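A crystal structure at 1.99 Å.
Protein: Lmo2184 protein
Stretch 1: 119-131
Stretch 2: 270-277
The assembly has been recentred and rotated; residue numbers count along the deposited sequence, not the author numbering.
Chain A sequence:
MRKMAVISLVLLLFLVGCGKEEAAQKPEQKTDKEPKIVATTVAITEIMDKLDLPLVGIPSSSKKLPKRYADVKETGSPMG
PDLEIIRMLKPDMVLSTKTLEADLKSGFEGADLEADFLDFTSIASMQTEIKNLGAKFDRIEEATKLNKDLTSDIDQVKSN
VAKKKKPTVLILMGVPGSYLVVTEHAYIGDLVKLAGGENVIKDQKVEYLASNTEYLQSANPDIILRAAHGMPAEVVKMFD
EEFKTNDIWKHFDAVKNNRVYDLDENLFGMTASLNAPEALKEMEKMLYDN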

# COMPACT_ATOMS: atom_id res chain seq x y z
N ASP A 119 17.19 0.26 21.02
CA ASP A 119 17.25 -1.06 20.38
C ASP A 119 15.93 -1.81 20.65
O ASP A 119 15.71 -2.32 21.76
CB ASP A 119 18.44 -1.85 20.90
CG ASP A 119 18.63 -3.17 20.15
OD1 ASP A 119 17.71 -3.56 19.40
OD2 ASP A 119 19.69 -3.79 20.27
N PHE A 120 15.07 -1.89 19.63
CA PHE A 120 13.80 -2.62 19.73
C PHE A 120 13.81 -3.92 18.91
O PHE A 120 12.76 -4.38 18.41
CB PHE A 120 12.65 -1.70 19.30
CG PHE A 120 12.28 -0.62 20.35
CD1 PHE A 120 13.04 -0.46 21.51
CD2 PHE A 120 11.19 0.21 20.15
CE1 PHE A 120 12.68 0.51 22.50
CE2 PHE A 120 10.83 1.18 21.10
CZ PHE A 120 11.55 1.35 22.26
N THR A 121 14.98 -4.54 18.76
CA THR A 121 15.05 -5.78 17.97
C THR A 121 14.67 -7.03 18.76
O THR A 121 14.56 -8.09 18.16
CB THR A 121 16.45 -5.97 17.37
OG1 THR A 121 17.45 -5.98 18.43
CG2 THR A 121 16.77 -4.80 16.39
N SER A 122 14.48 -6.93 20.08
CA SER A 122 13.90 -8.02 20.88
C SER A 122 13.07 -7.40 22.00
O SER A 122 13.19 -6.21 22.31
CB SER A 122 15.01 -8.93 21.47
OG SER A 122 15.83 -8.21 22.39
N ILE A 123 12.23 -8.22 22.63
CA ILE A 123 11.52 -7.71 23.81
C ILE A 123 12.51 -7.36 24.92
O ILE A 123 12.38 -6.32 25.56
CB ILE A 123 10.46 -8.73 24.28
CG1 ILE A 123 9.37 -8.92 23.18
CG2 ILE A 123 9.82 -8.27 25.64
CD1 ILE A 123 8.29 -9.95 23.58
N ALA A 124 13.49 -8.23 25.16
CA ALA A 124 14.46 -7.97 26.23
C ALA A 124 15.22 -6.67 25.99
O ALA A 124 15.48 -5.91 26.93
CB ALA A 124 15.44 -9.15 26.34
N SER A 125 15.63 -6.42 24.74
CA SER A 125 16.32 -5.16 24.46
C SER A 125 15.39 -3.99 24.69
O SER A 125 15.81 -2.98 25.28
CB SER A 125 16.88 -5.14 23.03
OG SER A 125 18.05 -5.99 22.97
N MET A 126 14.12 -4.09 24.26
CA MET A 126 13.16 -3.02 24.54
C MET A 126 13.04 -2.78 26.05
O MET A 126 12.97 -1.63 26.50
CB MET A 126 11.77 -3.36 23.95
CG MET A 126 10.75 -2.26 24.20
SD MET A 126 9.09 -2.64 23.56
CE MET A 126 8.63 -4.04 24.63
N GLN A 127 12.97 -3.85 26.84
CA GLN A 127 12.85 -3.68 28.29
C GLN A 127 14.08 -2.99 28.89
O GLN A 127 13.95 -2.17 29.80
CB GLN A 127 12.61 -5.03 28.96
CG GLN A 127 11.21 -5.60 28.60
CD GLN A 127 10.90 -6.78 29.48
OE1 GLN A 127 11.34 -7.89 29.21
NE2 GLN A 127 10.16 -6.54 30.57
N THR A 128 15.29 -3.32 28.41
CA THR A 128 16.46 -2.57 28.89
C THR A 128 16.36 -1.09 28.52
O THR A 128 16.75 -0.20 29.31
CB THR A 128 17.74 -3.18 28.32
OG1 THR A 128 17.89 -4.52 28.83
CG2 THR A 128 19.00 -2.33 28.68
N GLU A 129 15.86 -0.79 27.31
CA GLU A 129 15.69 0.61 26.91
C GLU A 129 14.67 1.31 27.79
O GLU A 129 14.86 2.47 28.17
CB GLU A 129 15.27 0.72 25.44
CG GLU A 129 16.33 0.20 24.46
CD GLU A 129 17.63 1.03 24.38
OE1 GLU A 129 17.81 2.02 25.13
OE2 GLU A 129 18.48 0.66 23.54
N ILE A 130 13.61 0.59 28.18
CA ILE A 130 12.62 1.16 29.10
C ILE A 130 13.26 1.48 30.45
O ILE A 130 13.09 2.58 31.00
CB ILE A 130 11.43 0.19 29.24
CG1 ILE A 130 10.57 0.22 27.95
CG2 ILE A 130 10.59 0.53 30.49
CD1 ILE A 130 9.53 -1.01 27.86
N LYS A 131 14.05 0.54 30.98
CA LYS A 131 14.80 0.81 32.20
C LYS A 131 15.68 2.06 32.05
O LYS A 131 15.75 2.91 32.94
CB LYS A 131 15.66 -0.41 32.55
CG LYS A 131 16.64 -0.23 33.72
CD LYS A 131 17.48 -1.53 33.98
CE LYS A 131 18.51 -1.40 35.19
NZ LYS A 131 19.23 -2.73 35.58
N MET A 270 7.75 -4.54 12.52
CA MET A 270 9.12 -4.99 12.26
C MET A 270 9.97 -4.96 13.54
O MET A 270 10.90 -5.76 13.67
CB MET A 270 9.78 -4.13 11.19
CG MET A 270 10.79 -4.89 10.35
SD MET A 270 11.38 -3.92 8.91
CE MET A 270 12.67 -3.01 9.77
N THR A 271 9.69 -4.02 14.43
CA THR A 271 10.43 -3.92 15.69
C THR A 271 9.45 -3.87 16.86
O THR A 271 8.23 -3.71 16.67
CB THR A 271 11.36 -2.71 15.71
OG1 THR A 271 10.62 -1.51 15.41
CG2 THR A 271 12.49 -2.90 14.68
N ALA A 272 10.00 -4.00 18.08
CA ALA A 272 9.21 -4.26 19.27
C ALA A 272 8.39 -3.04 19.66
O ALA A 272 8.77 -1.91 19.38
CB ALA A 272 10.15 -4.65 20.46
N SER A 273 7.34 -3.30 20.41
CA SER A 273 6.46 -2.30 21.00
C SER A 273 5.70 -2.88 22.20
O SER A 273 5.84 -4.03 22.52
CB SER A 273 5.49 -1.74 19.97
OG SER A 273 4.47 -2.64 19.68
N LEU A 274 4.88 -2.05 22.82
CA LEU A 274 4.07 -2.45 23.96
C LEU A 274 2.98 -3.45 23.52
O LEU A 274 2.32 -4.03 24.33
CB LEU A 274 3.53 -1.26 24.73
CG LEU A 274 4.61 -0.44 25.43
CD1 LEU A 274 3.99 0.67 26.27
CD2 LEU A 274 5.50 -1.32 26.27
N ASN A 275 2.82 -3.62 22.21
CA ASN A 275 1.91 -4.60 21.62
C ASN A 275 2.43 -6.02 21.84
O ASN A 275 1.72 -6.98 21.62
CB ASN A 275 1.83 -4.44 20.10
CG ASN A 275 1.03 -3.25 19.68
OD1 ASN A 275 0.34 -2.66 20.47
ND2 ASN A 275 1.12 -2.92 18.41
N ALA A 276 3.66 -6.15 22.30
CA ALA A 276 4.29 -7.46 22.39
C ALA A 276 3.54 -8.53 23.15
O ALA A 276 3.48 -9.63 22.69
CB ALA A 276 5.72 -7.34 22.88
N PRO A 277 2.95 -8.16 24.35
CA PRO A 277 2.22 -9.25 25.02
C PRO A 277 1.07 -9.76 24.14
O PRO A 277 0.91 -10.96 24.03
CB PRO A 277 1.71 -8.61 26.30
CG PRO A 277 2.74 -7.60 26.61
CD PRO A 277 2.94 -6.96 25.29

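Read from its start, stretch 2 makes contact slowly. M270 points its CA-to-CB bond sideways and makes no contact, and the first real touch is at T271, whose CA-to-CB bond points toward stretch 1. T271 CB lies 3.5 Å from F120 O and 3.9 Å from F120 CB, so the beta-branched residue packs close against the backbone as well as the root of the aromatic side chain.

A272 is the hub. A272 N donates to F120 O at 2.8 Å with an N-H...O angle of 160°, the one hydrogen bond between the stretches, and here the two backbones draw together, F120 CA and A272 CA being 4.9 Å apart. A methyl suits such a close approach: the CA-to-CB bond of A272 points toward stretch 1, and A272 CB has F120 CB at 4.0 Å, S122 O at 3.9 Å and M126 SD at 3.8 Å around it. No residue of stretch 2 has more of its area covered by the partner. F120 is buried too, its ring meeting A272 O obliquely.

The CA-to-CB bond of S273 points away from stretch 1, and its hydroxyl is used locally. S273 OG accepts from N275 N at 3.2 Å, capping the type I turn that runs from S273 to A276, while A276 N donates to S273 O at 3.0 Å. S273 O also has M126 CE 3.5 Å away. M126, t at chi1 and chi2 and p at chi3, is long and unbranched enough to span several positions of stretch 2 from a single site on its helix.

L274 starts out sideways, but its end comes nearer. L274 CD2 lies 4.3 Å from I130 CD1 and 4.5 Å from M126 CE, a looser apolar fit made by the tips of flexible side chains. M126 and I130 are four residues apart, about one helical turn, and the CA-to-CB bonds of both point toward stretch 2.

N275 stays clear of stretch 1, and A276, already in helix, restores the contact. The CA-to-CB bond of A276 points toward stretch 1, and A276 CB meets I123 CD1 at 3.7 Å; I123 leaves its helix sideways, and with chi1 m and chi2 t its CD1 reaches this small partner. P277 adds nothing to the contact.

S122, at the N-cap position, caps the helix of stretch 1, S122 OG accepting from S125 N at 3.0 Å. The rules are economical: one backbone hydrogen bond falls where the two backbones come closest, an alanine sits where they meet and a second receives the tip of I123, longer apolar side chains reach across, and a serine caps the start of the stretch 1 helix and another the turn in stretch 2. Together the stretches bury 387 Å², summed over both sides.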